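Local coordinates for putative CRISPR-associated endoribonuclease-like protein Cas6 (Pyrococcus furiosus, PDB 3UFC) that binds CRISPR RNA and belongs to the Cas6 family of the CRISPR antiviral defence, as a Cas6 paralogue whose own role as an endoribonuclease remains putative, at residues Asn21-Leu26 and Phe54-Ile59; Phe183-Ile188 and Met207-Tyr212. One frame throughout, in Å; residues are numbered along the deposited sequence.

Contact 1: residues Asn21-Leu26 and Phe54-Ile59; sequences NYNYEL and FSRIII
Y22 holds its CG between the backbone N and the carbonyl carbon (chi1 54°), while R56 bends at chi2 and chi3, and the two flat groups end up face to face, planes only 7° apart. The tyrosine hydroxyl sits over the centre of the guanidinium, 3.2 Å from Y22 OH to R56 CZ, and R56 NH1 lies above the ring toward its rim. The opposite face of the ring takes the tip of I57 in a CH-pi contact, CD1 to ring centroid 3.9 Å, so the ring is sandwiched between R56 and I57. Y22 OH also accepts the backbone N-H of I57 (N to OH 2.8 Å, 161° at the hydrogen), and a water joins the same hydroxyl to I57 O. At its edge the guanidinium has a bent bond, R56 NH1 to N23 OD1 at 2.8 Å, in the carbonyl plane, while R56 NH2 bonds F20 O. One helical turn on from Y22, L26 CD2 meets F54 CE2 at 3.6 Å. The start of helix 23-37 and the residue before it thus pack on the interrupted edge strand 53-59, where L26 also touches L79 of strand 77-83, and Y22 and I57 touch I104 of strand 101-104.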
# COMPACT_ATOMS: atom_id res chain seq x y z
N ASN A 21 9.94 0.75 10.73
CA ASN A 21 10.14 1.32 9.39
C ASN A 21 10.81 0.41 8.37
O ASN A 21 11.93 0.68 7.93
CB ASN A 21 10.96 2.61 9.54
CG ASN A 21 10.44 3.50 10.65
OD1 ASN A 21 9.35 4.07 10.55
ND2 ASN A 21 11.20 3.61 11.73
N TYR A 22 10.10 -0.64 7.94
CA TYR A 22 10.66 -1.59 6.98
C TYR A 22 10.20 -1.41 5.54
O TYR A 22 10.61 -2.16 4.66
CB TYR A 22 10.32 -3.01 7.44
CG TYR A 22 8.83 -3.21 7.66
CD1 TYR A 22 7.95 -3.32 6.58
CD2 TYR A 22 8.30 -3.22 8.95
CE1 TYR A 22 6.57 -3.43 6.78
CE2 TYR A 22 6.93 -3.33 9.16
CZ TYR A 22 6.07 -3.43 8.08
OH TYR A 22 4.72 -3.52 8.30
N ASN A 23 9.36 -0.41 5.29
CA ASN A 23 8.83 -0.21 3.94
C ASN A 23 9.81 -0.26 2.77
O ASN A 23 9.62 -1.04 1.84
CB ASN A 23 8.02 1.08 3.86
CG ASN A 23 6.66 0.93 4.50
OD1 ASN A 23 6.54 0.90 5.72
ND2 ASN A 23 5.62 0.80 3.67
N TYR A 24 10.86 0.55 2.80
CA TYR A 24 11.79 0.55 1.68
C TYR A 24 12.52 -0.78 1.51
O TYR A 24 12.77 -1.21 0.39
CB TYR A 24 12.82 1.67 1.83
CG TYR A 24 13.60 1.90 0.56
CD1 TYR A 24 12.98 2.40 -0.58
CD2 TYR A 24 14.96 1.59 0.49
CE1 TYR A 24 13.69 2.60 -1.77
CE2 TYR A 24 15.68 1.79 -0.69
CZ TYR A 24 15.04 2.29 -1.81
OH TYR A 24 15.74 2.49 -2.98
N GLU A 25 12.86 -1.42 2.62
CA GLU A 25 13.56 -2.71 2.57
C GLU A 25 12.65 -3.79 1.98
O GLU A 25 13.09 -4.60 1.16
CB GLU A 25 14.00 -3.13 3.98
CG GLU A 25 14.87 -4.38 3.98
CD GLU A 25 15.37 -4.76 5.36
OE1 GLU A 25 16.21 -5.69 5.45
OE2 GLU A 25 14.94 -4.14 6.36
N LEU A 26 11.38 -3.79 2.39
CA LEU A 26 10.41 -4.77 1.88
C LEU A 26 10.17 -4.51 0.39
O LEU A 26 10.21 -5.43 -0.43
CB LEU A 26 9.11 -4.65 2.67
CG LEU A 26 7.95 -5.57 2.27
CD1 LEU A 26 8.43 -7.02 2.17
CD2 LEU A 26 6.83 -5.44 3.31
N PHE A 54 0.96 -2.37 -1.72
CA PHE A 54 1.07 -3.48 -0.78
C PHE A 54 0.78 -2.97 0.61
O PHE A 54 0.92 -1.78 0.90
CB PHE A 54 2.41 -4.24 -0.88
CG PHE A 54 3.64 -3.45 -0.47
CD1 PHE A 54 4.38 -2.75 -1.42
CD2 PHE A 54 4.11 -3.51 0.84
CE1 PHE A 54 5.59 -2.12 -1.07
CE2 PHE A 54 5.32 -2.89 1.20
CZ PHE A 54 6.06 -2.20 0.24
N SER A 55 0.33 -3.87 1.47
CA SER A 55 -0.02 -3.53 2.84
C SER A 55 1.17 -3.54 3.78
O SER A 55 2.30 -3.84 3.40
CB SER A 55 -1.02 -4.55 3.38
OG SER A 55 -0.36 -5.79 3.64
N ARG A 56 0.89 -3.17 5.02
CA ARG A 56 1.90 -3.22 6.06
C ARG A 56 1.85 -4.71 6.44
O ARG A 56 0.90 -5.42 6.09
CB ARG A 56 1.49 -2.34 7.24
CG ARG A 56 1.68 -0.83 6.99
CD ARG A 56 3.14 -0.42 7.18
NE ARG A 56 3.51 -0.50 8.59
CZ ARG A 56 4.76 -0.42 9.05
NH1 ARG A 56 5.77 -0.25 8.21
NH2 ARG A 56 4.99 -0.53 10.35
N ILE A 57 2.87 -5.20 7.13
CA ILE A 57 2.86 -6.60 7.54
C ILE A 57 1.77 -6.72 8.61
O ILE A 57 1.83 -6.05 9.64
CB ILE A 57 4.24 -7.02 8.11
CG1 ILE A 57 5.30 -6.93 7.00
CG2 ILE A 57 4.18 -8.44 8.65
CD1 ILE A 57 6.73 -7.15 7.49
N ILE A 58 0.76 -7.54 8.34
CA ILE A 58 -0.35 -7.72 9.28
C ILE A 58 -0.07 -8.90 10.22
O ILE A 58 -0.03 -10.05 9.80
CB ILE A 58 -1.67 -7.98 8.51
CG1 ILE A 58 -1.90 -6.86 7.48
CG2 ILE A 58 -2.85 -8.03 9.48
CD1 ILE A 58 -2.02 -5.48 8.09
N ILE A 59 0.11 -8.58 11.49
CA ILE A 59 0.42 -9.56 12.52
C ILE A 59 -0.77 -9.73 13.48
O ILE A 59 -1.16 -8.79 14.17
CB ILE A 59 1.67 -9.12 13.30
CG1 ILE A 59 2.81 -8.86 12.30
CG2 ILE A 59 2.07 -10.18 14.30
CD1 ILE A 59 3.96 -8.06 12.86
O HOH W 1 3.66 -4.07 10.53
O HOH W 2 3.38 -1.12 3.96

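Contact 2: residues Phe183-Ile188 and Met207-Tyr212; sequences FRIELI and MVFRYY
R184 lays its guanidinium flat on Y212, planes 11° apart and centres 4.5 Å apart, an offset stack with Y212 CB against the middle of the guanidinium and NH2 nearest CD2. The two residues face each other across the beta hairpin of strands 183-197 and 200-213, part of the antiparallel sheet of the C-terminal ferredoxin-like half. They form a hydrogen-bonded pair, R184 N to Y212 O and Y212 N to R184 O both 2.8 Å; E186 and R210 form the next such pair, and beyond it I188 N reaches V208 O as the chain turns a corner.

On the face that carries R184 and Y212, E186 runs alongside R210, with its CG in the crowded position between N and carbonyl carbon (chi1 69°) and the chain extended beyond. R210 NH1 makes a salt bridge to E186 OE2 at 2.9 Å, coming from above the carboxylate plane although the oxygen stays near the guanidinium plane. I188 CD1 lies over one face of that guanidinium.

The other face, with I185, L187, F209 and Y211, is mainly apolar. F183 and Y211 are near parallel but slid apart, centroids 5.0 Å apart, so Y211 CE1 rather than the ring centre lies over F183; Y211 OH bonds S214 O. I185 CG2 touches F209 CD2 at 3.8 Å, and helix 158-174 packs against F183 and I185. Back on the polar face, the same E186 OE2 also accepts from Y212 OH, modelled at a very short 2.4 Å, with the hydroxyl position less certain.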
# COMPACT_ATOMS: atom_id res chain seq x y z
N PHE A 183 -15.71 12.28 -7.06
CA PHE A 183 -15.98 11.45 -5.89
C PHE A 183 -15.78 12.24 -4.61
O PHE A 183 -15.12 13.28 -4.61
CB PHE A 183 -15.09 10.20 -5.88
CG PHE A 183 -13.64 10.46 -5.52
CD1 PHE A 183 -13.23 10.51 -4.19
CD2 PHE A 183 -12.68 10.61 -6.52
CE1 PHE A 183 -11.88 10.70 -3.86
CE2 PHE A 183 -11.33 10.81 -6.20
CZ PHE A 183 -10.93 10.85 -4.87
N ARG A 184 -16.35 11.74 -3.52
CA ARG A 184 -16.22 12.37 -2.22
C ARG A 184 -16.07 11.24 -1.21
O ARG A 184 -16.30 10.07 -1.53
CB ARG A 184 -17.46 13.21 -1.88
CG ARG A 184 -18.76 12.43 -1.81
CD ARG A 184 -19.91 13.28 -1.24
NE ARG A 184 -21.19 12.59 -1.29
CZ ARG A 184 -21.85 12.30 -2.41
NH1 ARG A 184 -21.34 12.64 -3.59
NH2 ARG A 184 -23.01 11.66 -2.36
N ILE A 185 -15.66 11.58 0.01
CA ILE A 185 -15.49 10.57 1.04
C ILE A 185 -15.98 11.10 2.37
O ILE A 185 -16.02 12.31 2.59
CB ILE A 185 -14.00 10.18 1.24
CG1 ILE A 185 -13.23 11.34 1.86
CG2 ILE A 185 -13.38 9.78 -0.10
CD1 ILE A 185 -11.89 10.94 2.44
N GLU A 186 -16.38 10.19 3.25
CA GLU A 186 -16.80 10.60 4.58
C GLU A 186 -16.04 9.73 5.56
O GLU A 186 -16.11 8.50 5.51
CB GLU A 186 -18.32 10.47 4.76
CG GLU A 186 -18.88 9.07 4.78
CD GLU A 186 -20.39 9.07 5.04
OE1 GLU A 186 -20.81 9.62 6.07
OE2 GLU A 186 -21.14 8.52 4.21
N LEU A 187 -15.27 10.38 6.43
CA LEU A 187 -14.46 9.70 7.42
C LEU A 187 -15.29 8.97 8.46
O LEU A 187 -16.24 9.52 9.01
CB LEU A 187 -13.56 10.70 8.14
CG LEU A 187 -12.05 10.56 8.04
CD1 LEU A 187 -11.44 11.37 9.18
CD2 LEU A 187 -11.62 9.10 8.15
N ILE A 188 -14.93 7.72 8.73
CA ILE A 188 -15.63 6.93 9.73
C ILE A 188 -14.69 6.71 10.92
O ILE A 188 -15.10 6.90 12.07
CB ILE A 188 -16.06 5.57 9.16
CG1 ILE A 188 -17.09 5.79 8.04
CG2 ILE A 188 -16.65 4.70 10.26
CD1 ILE A 188 -17.54 4.52 7.36
N MET A 207 -7.24 4.55 8.03
CA MET A 207 -8.61 5.03 8.11
C MET A 207 -9.67 4.14 7.50
O MET A 207 -9.39 3.26 6.68
CB MET A 207 -8.68 6.41 7.43
CG MET A 207 -8.18 6.42 5.98
SD MET A 207 -7.87 8.08 5.21
CE MET A 207 -9.51 8.51 4.66
N VAL A 208 -10.90 4.37 7.94
CA VAL A 208 -12.06 3.67 7.42
C VAL A 208 -12.89 4.84 6.88
O VAL A 208 -13.11 5.82 7.60
CB VAL A 208 -12.85 2.93 8.52
CG1 VAL A 208 -14.14 2.37 7.94
CG2 VAL A 208 -12.00 1.81 9.10
N PHE A 209 -13.30 4.76 5.63
CA PHE A 209 -14.07 5.84 5.04
C PHE A 209 -15.06 5.32 4.03
O PHE A 209 -14.84 4.29 3.40
CB PHE A 209 -13.16 6.87 4.36
CG PHE A 209 -12.34 6.31 3.22
CD1 PHE A 209 -11.20 5.54 3.47
CD2 PHE A 209 -12.69 6.57 1.90
CE1 PHE A 209 -10.43 5.04 2.42
CE2 PHE A 209 -11.92 6.08 0.84
CZ PHE A 209 -10.79 5.31 1.11
N ARG A 210 -16.16 6.05 3.88
CA ARG A 210 -17.17 5.67 2.90
C ARG A 210 -16.87 6.52 1.67
O ARG A 210 -16.72 7.73 1.76
CB ARG A 210 -18.58 5.97 3.44
CG ARG A 210 -19.69 5.53 2.48
CD ARG A 210 -21.10 5.71 3.07
NE ARG A 210 -21.41 4.74 4.12
CZ ARG A 210 -21.33 4.98 5.42
NH1 ARG A 210 -20.94 6.18 5.85
NH2 ARG A 210 -21.64 4.04 6.29
N TYR A 211 -16.76 5.85 0.52
CA TYR A 211 -16.46 6.51 -0.75
C TYR A 211 -17.75 6.65 -1.58
O TYR A 211 -18.51 5.70 -1.69
CB TYR A 211 -15.46 5.64 -1.53
CG TYR A 211 -15.16 6.09 -2.95
CD1 TYR A 211 -13.97 6.75 -3.26
CD2 TYR A 211 -16.04 5.81 -3.99
CE1 TYR A 211 -13.66 7.11 -4.57
CE2 TYR A 211 -15.75 6.17 -5.31
CZ TYR A 211 -14.55 6.82 -5.59
OH TYR A 211 -14.25 7.15 -6.89
N TYR A 212 -17.96 7.84 -2.15
CA TYR A 212 -19.13 8.11 -2.99
C TYR A 212 -18.69 8.63 -4.35
O TYR A 212 -17.96 9.62 -4.42
CB TYR A 212 -20.04 9.19 -2.39
CG TYR A 212 -20.74 8.86 -1.10
CD1 TYR A 212 -20.09 8.98 0.12
CD2 TYR A 212 -22.08 8.44 -1.10
CE1 TYR A 212 -20.75 8.71 1.31
CE2 TYR A 212 -22.74 8.17 0.09
CZ TYR A 212 -22.07 8.30 1.29
OH TYR A 212 -22.72 8.03 2.47

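Along the chain the two contacts come in series: contact 1 closes in the N-terminal half before contact 2 opens in the C-terminal one. Their centres are 24 Å apart and their nearest atoms about 10 Å, with no touch. Contact 1 lies nearer the centre of the molecule (about 9 Å from it, against about 17 Å for contact 2, centre to centre) and sets the start of a helix against the edge strand of the five-stranded sheet; contact 2 pairs the edge strand of the four-stranded sheet with its neighbour. The far part of this interrupted hairpin strand, beyond the corner at I188, comes against the N-terminal half: I196 N bonds N21 OD1 and L195 touches R56.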